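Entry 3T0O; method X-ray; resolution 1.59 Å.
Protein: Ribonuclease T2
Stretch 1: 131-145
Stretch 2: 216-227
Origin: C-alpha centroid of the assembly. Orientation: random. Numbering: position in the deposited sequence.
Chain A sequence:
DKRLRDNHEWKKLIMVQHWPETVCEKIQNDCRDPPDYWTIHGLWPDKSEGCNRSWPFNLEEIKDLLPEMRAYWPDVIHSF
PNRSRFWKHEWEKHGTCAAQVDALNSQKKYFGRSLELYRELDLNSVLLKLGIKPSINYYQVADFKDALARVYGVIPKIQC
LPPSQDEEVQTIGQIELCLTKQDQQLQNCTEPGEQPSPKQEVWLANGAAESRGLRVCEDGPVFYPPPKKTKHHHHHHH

Stretch 1, residues 131-145: GIKPSINYYQVADFK
Stretch 2 (216-227) VCEDGPVFYPPP

Tyr224 is the centre of the contact between residues 131-145 and 216-227 of ribonuclease T2. Its CA-to-CB bond points toward the first stretch (chi1 177°, t; chi2 24°), and its ring is held on both faces. Pro134 CG lies 4.0 Å from the centroid of the Tyr224 ring, 22° off the normal, a CH-pi contact favoured by the polarised C-H bonds of proline. On the opposite face Phe144 (chi1 -75°, m; chi2 -96°) presents its edge, with planes at 76°, centroids 5.4 Å apart, and Phe144 CZ 3.6 Å from Tyr224 CD2. At the Tyr224 ring edge, Tyr139 CE2 approaches Tyr224 CD2 to 3.9 Å.

Val222 (chi1 57°, p) extends this apolar layer on the sheet face it shares with Tyr139 (chi1 -73°, m; chi2 -86°). Val222 CG1 is 4.0 Å from Tyr139 CB and 4.1 Å from Phe144 CE2. Val141 (t) places CG2 3.6 Å from Val222 CB and 3.8 Å from Cys217 CB.

The backbones run antiparallel, Tyr139 opposite Val222 (CA-CA 5.3 Å) and Gln140 opposite Pro221 (4.4 Å). Tyr139 (phi/psi -103/175) and Val222 (-143/142) form the hydrogen-bonded pair: Tyr139 N donates to Val222 O at 2.9 Å, and Val222 N to Tyr139 O at 2.7 Å. Pro221 has no amide proton, but the non-hydrogen-bonded position requires none; its CA lies 3.2 Å from Tyr139 O in a CA-H...O contact. Beyond it, Val141 N donates to Gly220 O (2.9 Å) as the first stretch turns into its helix. Gly220, at phi/psi 124/-162, adopts angles that would jam a CB against the preceding carbonyl. Toward the other end, Ser135 N donates to Tyr224 O (2.9 Å), and Pro134 CB packs 3.7 Å from Pro226 CA.

Farther out, Tyr138 (chi1 -58°, m; chi2 -25°) meets Phe223 (chi1 -176°, t; chi2 38°) obliquely, planes at 66°, with Tyr138 CE1 3.9 Å from Phe223 CD1; Tyr138 CD2 also lies 4.0 Å from Pro221 CB. Gln140 (m, m; chi3 -55°) brings OE1 to 3.3 Å from Gly220 C.

Water completes the polar edge. One molecule donates to Ile132 O (2.7 Å) and hydrogen-bonds Tyr224 OH (2.6 Å); another accepts from Ala142 N and Gly220 N, both at 2.9 Å. A third accepts from Lys145 NZ and donates to Cys217 O, each at 2.8 Å. Within the first stretch, Tyr139 OH donates to Lys133 O (2.5 Å), while Gln140 N donates to Asp143 OD2 (2.8 Å), tying the strand to the first helical turn.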

ATOM      1  N   GLY A 131      -9.401   9.884 -14.844  1.00 17.83           N
ATOM      2  CA  GLY A 131      -9.206   9.267 -16.170  1.00 19.03           C
ATOM      3  C   GLY A 131      -7.976   8.418 -16.243  1.00 18.48           C
ATOM      4  O   GLY A 131      -7.568   7.976 -17.360  1.00 18.51           O
ATOM      5  N   ILE A 132      -7.382   8.163 -15.081  1.00 13.50           N
ATOM      6  CA  ILE A 132      -6.178   7.313 -15.091  1.00 12.92           C
ATOM      7  C   ILE A 132      -6.555   5.896 -14.790  1.00 13.39           C
ATOM      8  O   ILE A 132      -6.817   5.552 -13.641  1.00 13.41           O
ATOM      9  CB  ILE A 132      -5.151   7.839 -14.083  1.00 12.28           C
ATOM     10  CG1 ILE A 132      -4.879   9.287 -14.435  1.00 15.85           C
ATOM     11  CG2 ILE A 132      -3.910   6.954 -14.141  1.00 12.64           C
ATOM     12  CD1 ILE A 132      -3.908   9.955 -13.452  1.00 20.10           C
ATOM     13  N   LYS A 133      -6.686   5.100 -15.838  1.00 12.47           N
ATOM     14  CA  LYS A 133      -7.129   3.739 -15.764  1.00 13.58           C
ATOM     15  C   LYS A 133      -6.070   2.814 -16.312  1.00 12.52           C
ATOM     16  O   LYS A 133      -5.282   3.214 -17.166  1.00 14.64           O
ATOM     17  CB  LYS A 133      -8.452   3.605 -16.529  1.00 15.67           C
ATOM     18  CG  LYS A 133      -8.340   3.849 -18.037  1.00 17.17           C
ATOM     19  CD  LYS A 133      -9.740   3.708 -18.641  1.00 25.51           C
ATOM     20  CE  LYS A 133      -9.612   3.726 -20.179  1.00 29.85           C
ATOM     21  NZ  LYS A 133      -9.434   5.143 -20.696  1.00 36.69           N
ATOM     22  N   PRO A 134      -6.038   1.558 -15.841  1.00 11.83           N
ATOM     23  CA  PRO A 134      -5.103   0.632 -16.487  1.00 12.17           C
ATOM     24  C   PRO A 134      -5.323   0.588 -17.988  1.00 13.93           C
ATOM     25  O   PRO A 134      -6.461   0.618 -18.473  1.00 15.91           O
ATOM     26  CB  PRO A 134      -5.382  -0.720 -15.802  1.00 13.91           C
ATOM     27  CG  PRO A 134      -6.002  -0.248 -14.457  1.00 13.88           C
ATOM     28  CD  PRO A 134      -6.870   0.939 -14.802  1.00 12.25           C
ATOM     29  N   SER A 135      -4.183   0.540 -18.695  1.00 12.36           N
ATOM     30  CA  SER A 135      -4.247   0.692 -20.127  1.00 13.87           C
ATOM     31  C   SER A 135      -3.063   0.086 -20.785  1.00 14.34           C
ATOM     32  O   SER A 135      -2.031  -0.087 -20.177  1.00 14.59           O
ATOM     33  CB  SER A 135      -4.373   2.165 -20.484  1.00 14.69           C
ATOM     34  OG  SER A 135      -4.479   2.367 -21.884  1.00 18.57           O
ATOM     35  N   ILE A 136      -3.279  -0.320 -22.052  1.00 17.56           N
ATOM     36  CA  ILE A 136      -2.195  -0.690 -22.937  1.00 17.52           C
ATOM     37  C   ILE A 136      -1.308   0.487 -23.317  1.00 18.30           C
ATOM     38  O   ILE A 136      -0.105   0.323 -23.659  1.00 18.43           O
ATOM     39  CB  ILE A 136      -2.828  -1.295 -24.252  1.00 19.29           C
ATOM     40  CG1 ILE A 136      -3.761  -2.440 -23.868  1.00 22.43           C
ATOM     41  CG2 ILE A 136      -1.773  -1.688 -25.247  1.00 20.04           C
ATOM     42  CD1 ILE A 136      -3.013  -3.568 -23.086  1.00 24.16           C
ATOM     43  N   ASN A 137      -1.938   1.653 -23.318  1.00 17.40           N
ATOM     44  CA  ASN A 137      -1.235   2.865 -23.659  1.00 19.36           C
ATOM     45  C   ASN A 137      -0.477   3.331 -22.436  1.00 18.06           C
ATOM     46  O   ASN A 137      -1.052   3.386 -21.322  1.00 17.24           O
ATOM     47  CB  ASN A 137      -2.210   3.953 -24.081  1.00 19.30           C
ATOM     48  CG  ASN A 137      -1.486   5.104 -24.812  1.00 21.65           C
ATOM     49  OD1 ASN A 137      -0.750   4.903 -25.783  1.00 26.48           O
ATOM     50  ND2 ASN A 137      -1.677   6.307 -24.307  1.00 25.13           N
ATOM     51  N   TYR A 138       0.789   3.691 -22.634  1.00 17.02           N
ATOM     52  CA  TYR A 138       1.532   4.240 -21.502  1.00 17.62           C
ATOM     53  C   TYR A 138       1.007   5.595 -21.012  1.00 16.59           C
ATOM     54  O   TYR A 138       0.511   6.360 -21.798  1.00 21.99           O
ATOM     55  CB  TYR A 138       2.977   4.420 -21.873  1.00 17.12           C
ATOM     56  CG  TYR A 138       3.665   3.180 -22.302  1.00 19.65           C
ATOM     57  CD1 TYR A 138       3.229   1.879 -21.881  1.00 21.96           C
ATOM     58  CD2 TYR A 138       4.770   3.301 -23.133  1.00 20.65           C
ATOM     59  CE1 TYR A 138       3.901   0.738 -22.302  1.00 24.83           C
ATOM     60  CE2 TYR A 138       5.466   2.164 -23.520  1.00 22.56           C
ATOM     61  CZ  TYR A 138       5.022   0.908 -23.103  1.00 23.68           C
ATOM     62  OH  TYR A 138       5.782  -0.142 -23.577  1.00 30.50           O
ATOM     63  N   TYR A 139       1.215   5.881 -19.729  1.00 14.33           N
ATOM     64  CA  TYR A 139       1.005   7.168 -19.139  1.00 13.47           C
ATOM     65  C   TYR A 139       2.348   7.807 -18.974  1.00 14.94           C
ATOM     66  O   TYR A 139       3.401   7.180 -19.239  1.00 14.54           O
ATOM     67  CB  TYR A 139       0.400   7.014 -17.740  1.00 14.02           C
ATOM     68  CG  TYR A 139      -1.048   6.587 -17.834  1.00 11.65           C
ATOM     69  CD1 TYR A 139      -2.043   7.531 -17.989  1.00 12.71           C
ATOM     70  CD2 TYR A 139      -1.397   5.240 -17.839  1.00 12.49           C
ATOM     71  CE1 TYR A 139      -3.342   7.190 -18.134  1.00 15.93           C
ATOM     72  CE2 TYR A 139      -2.741   4.878 -17.957  1.00 14.01           C
ATOM     73  CZ  TYR A 139      -3.679   5.852 -18.075  1.00 13.16           C
ATOM     74  OH  TYR A 139      -4.971   5.486 -18.251  1.00 14.39           O
ATOM     75  N   GLN A 140       2.345   9.059 -18.535  1.00 15.37           N
ATOM     76  CA  GLN A 140       3.589   9.606 -17.984  1.00 15.51           C
ATOM     77  C   GLN A 140       3.552   9.546 -16.479  1.00 14.10           C
ATOM     78  O   GLN A 140       2.506   9.607 -15.876  1.00 14.27           O
ATOM     79  CB  GLN A 140       3.739  11.059 -18.374  1.00 15.01           C
ATOM     80  CG  GLN A 140       3.794  11.265 -19.885  1.00 19.42           C
ATOM     81  CD  GLN A 140       5.101  10.762 -20.422  1.00 24.94           C
ATOM     82  OE1 GLN A 140       6.186  11.173 -19.965  1.00 26.31           O
ATOM     83  NE2 GLN A 140       5.016   9.898 -21.409  1.00 28.22           N
ATOM     84  N   VAL A 141       4.705   9.350 -15.839  1.00 12.91           N
ATOM     85  CA  VAL A 141       4.724   9.379 -14.400  1.00 12.38           C
ATOM     86  C   VAL A 141       4.120  10.674 -13.879  1.00 13.66           C
ATOM     87  O   VAL A 141       3.433  10.588 -12.866  1.00 13.36           O
ATOM     88  CB  VAL A 141       6.124   9.164 -13.847  1.00 13.40           C
ATOM     89  CG1 VAL A 141       6.143   9.426 -12.330  1.00 15.13           C
ATOM     90  CG2 VAL A 141       6.528   7.700 -14.212  1.00 12.83           C
ATOM     91  N   ALA A 142       4.323  11.798 -14.579  1.00 14.36           N
ATOM     92  CA  ALA A 142       3.733  13.082 -14.111  1.00 15.74           C
ATOM     93  C   ALA A 142       2.225  13.041 -14.108  1.00 17.83           C
ATOM     94  O   ALA A 142       1.591  13.758 -13.326  1.00 18.46           O
ATOM     95  CB  ALA A 142       4.219  14.230 -15.008  1.00 18.28           C
ATOM     96  N   ASP A 143       1.638  12.168 -14.917  1.00 15.81           N
ATOM     97  CA  ASP A 143       0.158  12.089 -14.873  1.00 17.37           C
ATOM     98  C   ASP A 143      -0.295  11.668 -13.494  1.00 15.91           C
ATOM     99  O   ASP A 143      -1.247  12.268 -12.917  1.00 18.75           O
ATOM    100  CB  ASP A 143      -0.365  11.073 -15.894  1.00 17.04           C
ATOM    101  CG  ASP A 143      -0.086  11.490 -17.310  1.00 19.04           C
ATOM    102  OD1 ASP A 143       0.029  12.732 -17.613  1.00 23.44           O
ATOM    103  OD2 ASP A 143       0.005  10.571 -18.159  1.00 18.44           O
ATOM    104  N   PHE A 144       0.372  10.668 -12.932  1.00 15.00           N
ATOM    105  CA  PHE A 144       0.043  10.204 -11.627  1.00 13.54           C
ATOM    106  C   PHE A 144       0.482  11.225 -10.587  1.00 14.76           C
ATOM    107  O   PHE A 144      -0.258  11.582  -9.732  1.00 14.81           O
ATOM    108  CB  PHE A 144       0.777   8.922 -11.342  1.00 12.77           C
ATOM    109  CG  PHE A 144       0.211   7.772 -12.041  1.00 11.25           C
ATOM    110  CD1 PHE A 144      -0.702   6.934 -11.398  1.00 11.54           C
ATOM    111  CD2 PHE A 144       0.664   7.443 -13.347  1.00 12.79           C
ATOM    112  CE1 PHE A 144      -1.185   5.859 -12.077  1.00 12.09           C
ATOM    113  CE2 PHE A 144       0.180   6.337 -14.012  1.00 13.57           C
ATOM    114  CZ  PHE A 144      -0.774   5.547 -13.358  1.00 11.06           C
ATOM    115  N   LYS A 145       1.737  11.678 -10.672  1.00 14.68           N
ATOM    116  CA  LYS A 145       2.224  12.522  -9.598  1.00 16.83           C
ATOM    117  C   LYS A 145       1.460  13.816  -9.495  1.00 16.95           C
ATOM    118  O   LYS A 145       1.042  14.235  -8.384  1.00 18.96           O
ATOM    119  CB  LYS A 145       3.729  12.743  -9.771  1.00 19.92           C
ATOM    120  CG  LYS A 145       4.344  13.027  -8.445  1.00 25.68           C
ATOM    121  CD  LYS A 145       5.856  13.085  -8.546  1.00 33.73           C
ATOM    122  CE  LYS A 145       6.433  11.674  -8.544  1.00 37.91           C
ATOM    123  NZ  LYS A 145       7.934  11.674  -8.614  1.00 40.13           N
ATOM    124  N   VAL A 216      11.895   4.275  -7.026  1.00 16.35           N
ATOM    125  CA  VAL A 216      11.166   5.469  -7.477  1.00 15.64           C
ATOM    126  C   VAL A 216      10.993   5.428  -8.990  1.00 15.03           C
ATOM    127  O   VAL A 216      11.917   5.107  -9.739  1.00 15.63           O
ATOM    128  CB  VAL A 216      11.966   6.732  -7.065  1.00 16.21           C
ATOM    129  CG1 VAL A 216      13.368   6.622  -7.540  1.00 23.32           C
ATOM    130  CG2 VAL A 216      11.315   7.965  -7.590  1.00 21.25           C
ATOM    131  N   CYS A 217       9.777   5.746  -9.460  1.00 12.65           N
ATOM    132  CA  CYS A 217       9.571   5.804 -10.903  1.00 13.37           C
ATOM    133  C   CYS A 217      10.350   6.929 -11.507  1.00 15.34           C
ATOM    134  O   CYS A 217      10.320   8.045 -10.987  1.00 17.75           O
ATOM    135  CB  CYS A 217       8.107   6.019 -11.242  1.00 13.53           C
ATOM    136  SG  CYS A 217       7.019   4.714 -10.692  1.00 15.66           S
ATOM    137  N   GLU A 218      10.976   6.632 -12.636  1.00 13.61           N
ATOM    138  CA  GLU A 218      11.673   7.656 -13.415  1.00 15.54           C
ATOM    139  C   GLU A 218      10.678   8.579 -14.133  1.00 16.96           C
ATOM    140  O   GLU A 218       9.650   8.114 -14.593  1.00 14.99           O
ATOM    141  CB  GLU A 218      12.551   6.943 -14.423  1.00 15.42           C
ATOM    142  CG  GLU A 218      13.665   6.121 -13.767  1.00 19.16           C
ATOM    143  CD  GLU A 218      14.696   7.019 -13.013  1.00 19.56           C
ATOM    144  OE1 GLU A 218      14.488   8.233 -12.905  1.00 25.72           O
ATOM    145  OE2 GLU A 218      15.485   6.407 -12.358  1.00 25.40           O
ATOM    146  N   ASP A 219      10.963   9.886 -14.263  1.00 15.79           N
ATOM    147  CA  ASP A 219      10.073  10.689 -15.093  1.00 17.52           C
ATOM    148  C   ASP A 219      10.011  10.061 -16.484  1.00 16.74           C
ATOM    149  O   ASP A 219      11.021   9.509 -17.026  1.00 19.45           O
ATOM    150  CB  ASP A 219      10.555  12.137 -15.210  1.00 19.12           C
ATOM    151  CG  ASP A 219      10.515  12.896 -13.882  1.00 27.44           C
ATOM    152  OD1 ASP A 219      11.211  13.942 -13.787  1.00 34.04           O
ATOM    153  OD2 ASP A 219       9.782  12.482 -12.967  1.00 33.06           O
ATOM    154  N   GLY A 220       8.857  10.117 -17.112  1.00 15.92           N
ATOM    155  CA  GLY A 220       8.705   9.590 -18.446  1.00 15.99           C
ATOM    156  C   GLY A 220       7.597   8.560 -18.542  1.00 15.13           C
ATOM    157  O   GLY A 220       6.753   8.471 -17.631  1.00 14.84           O
ATOM    158  N   PRO A 221       7.604   7.756 -19.583  1.00 15.46           N
ATOM    159  CA  PRO A 221       6.505   6.804 -19.775  1.00 15.31           C
ATOM    160  C   PRO A 221       6.472   5.728 -18.731  1.00 15.42           C
ATOM    161  O   PRO A 221       7.521   5.351 -18.153  1.00 15.52           O
ATOM    162  CB  PRO A 221       6.767   6.187 -21.181  1.00 17.77           C
ATOM    163  CG  PRO A 221       7.765   7.053 -21.747  1.00 21.61           C
ATOM    164  CD  PRO A 221       8.506   7.784 -20.739  1.00 18.03           C
ATOM    165  N   VAL A 222       5.257   5.346 -18.406  1.00 11.98           N
ATOM    166  CA  VAL A 222       5.106   4.294 -17.422  1.00 11.04           C
ATOM    167  C   VAL A 222       3.912   3.434 -17.851  1.00 10.80           C
ATOM    168  O   VAL A 222       2.881   3.941 -18.368  1.00 13.44           O
ATOM    169  CB  VAL A 222       4.944   4.919 -15.956  1.00 11.35           C
ATOM    170  CG1 VAL A 222       3.757   5.871 -15.908  1.00 10.83           C
ATOM    171  CG2 VAL A 222       4.744   3.767 -14.885  1.00 11.89           C
ATOM    172  N   PHE A 223       4.069   2.150 -17.651  1.00 11.17           N
ATOM    173  CA  PHE A 223       2.962   1.221 -17.947  1.00 11.30           C
ATOM    174  C   PHE A 223       2.171   0.998 -16.683  1.00 10.51           C
ATOM    175  O   PHE A 223       2.718   0.666 -15.631  1.00 10.06           O
ATOM    176  CB  PHE A 223       3.615  -0.090 -18.454  1.00 13.19           C
ATOM    177  CG  PHE A 223       2.677  -1.145 -18.911  1.00 12.24           C
ATOM    178  CD1 PHE A 223       1.513  -0.853 -19.604  1.00 15.81           C
ATOM    179  CD2 PHE A 223       3.001  -2.470 -18.674  1.00 17.09           C
ATOM    180  CE1 PHE A 223       0.620  -1.890 -20.055  1.00 16.71           C
ATOM    181  CE2 PHE A 223       2.118  -3.514 -19.127  1.00 16.17           C
ATOM    182  CZ  PHE A 223       0.949  -3.183 -19.816  1.00 17.38           C
ATOM    183  N   TYR A 224       0.851   1.053 -16.821  1.00  9.83           N
ATOM    184  CA  TYR A 224      -0.075   0.814 -15.706  1.00  8.61           C
ATOM    185  C   TYR A 224      -0.927  -0.370 -16.220  1.00 10.32           C
ATOM    186  O   TYR A 224      -1.930  -0.185 -16.960  1.00 10.64           O
ATOM    187  CB  TYR A 224      -0.908   2.092 -15.551  1.00  8.98           C
ATOM    188  CG  TYR A 224      -1.982   2.053 -14.506  1.00  7.88           C
ATOM    189  CD1 TYR A 224      -1.904   1.169 -13.415  1.00  8.26           C
ATOM    190  CD2 TYR A 224      -3.000   2.956 -14.557  1.00  9.77           C
ATOM    191  CE1 TYR A 224      -2.903   1.133 -12.423  1.00 11.78           C
ATOM    192  CE2 TYR A 224      -3.975   3.009 -13.591  1.00  8.52           C
ATOM    193  CZ  TYR A 224      -3.936   2.075 -12.522  1.00 11.64           C
ATOM    194  OH  TYR A 224      -4.886   2.161 -11.548  1.00 12.33           O
ATOM    195  N   PRO A 225      -0.524  -1.578 -15.897  1.00 11.27           N
ATOM    196  CA  PRO A 225      -0.993  -2.757 -16.633  1.00 10.40           C
ATOM    197  C   PRO A 225      -2.368  -3.201 -16.234  1.00 11.06           C
ATOM    198  O   PRO A 225      -2.693  -3.294 -15.033  1.00 12.90           O
ATOM    199  CB  PRO A 225       0.015  -3.863 -16.230  1.00 13.14           C
ATOM    200  CG  PRO A 225       0.606  -3.450 -14.975  1.00 12.66           C
ATOM    201  CD  PRO A 225       0.621  -1.885 -15.021  1.00 11.90           C
ATOM    202  N   PRO A 226      -3.228  -3.443 -17.222  1.00 13.43           N
ATOM    203  CA  PRO A 226      -4.520  -4.120 -16.914  1.00 15.86           C
ATOM    204  C   PRO A 226      -4.269  -5.523 -16.340  1.00 18.84           C
ATOM    205  O   PRO A 226      -3.377  -6.240 -16.807  1.00 19.38           O
ATOM    206  CB  PRO A 226      -5.210  -4.201 -18.280  1.00 19.54           C
ATOM    207  CG  PRO A 226      -4.449  -3.369 -19.178  1.00 19.42           C
ATOM    208  CD  PRO A 226      -3.064  -3.130 -18.629  1.00 15.58           C
ATOM    209  N   PRO A 227      -5.008  -5.914 -15.279  1.00 22.13           N
ATOM    210  CA  PRO A 227      -4.726  -7.212 -14.652  1.00 25.77           C
ATOM    211  C   PRO A 227      -4.910  -8.334 -15.632  1.00 28.49           C
ATOM    212  O   PRO A 227      -5.694  -8.221 -16.623  1.00 30.32           O
ATOM    213  CB  PRO A 227      -5.781  -7.352 -13.557  1.00 25.81           C
ATOM    214  CG  PRO A 227      -6.432  -6.044 -13.451  1.00 25.64           C
ATOM    215  CD  PRO A 227      -6.028  -5.142 -14.566  1.00 23.06           C
TER
HETATM  216  O   HOH W   1      -7.113   3.275 -12.128  1.00  7.89           O
HETATM  217  O   HOH W   2      -0.550   1.904 -19.087  1.00  4.13           O
HETATM  218  O   HOH W   3       6.713  11.931 -16.237  1.00  8.21           O
HETATM  219  O   HOH W   4       8.406   9.041  -9.276  1.00 19.97           O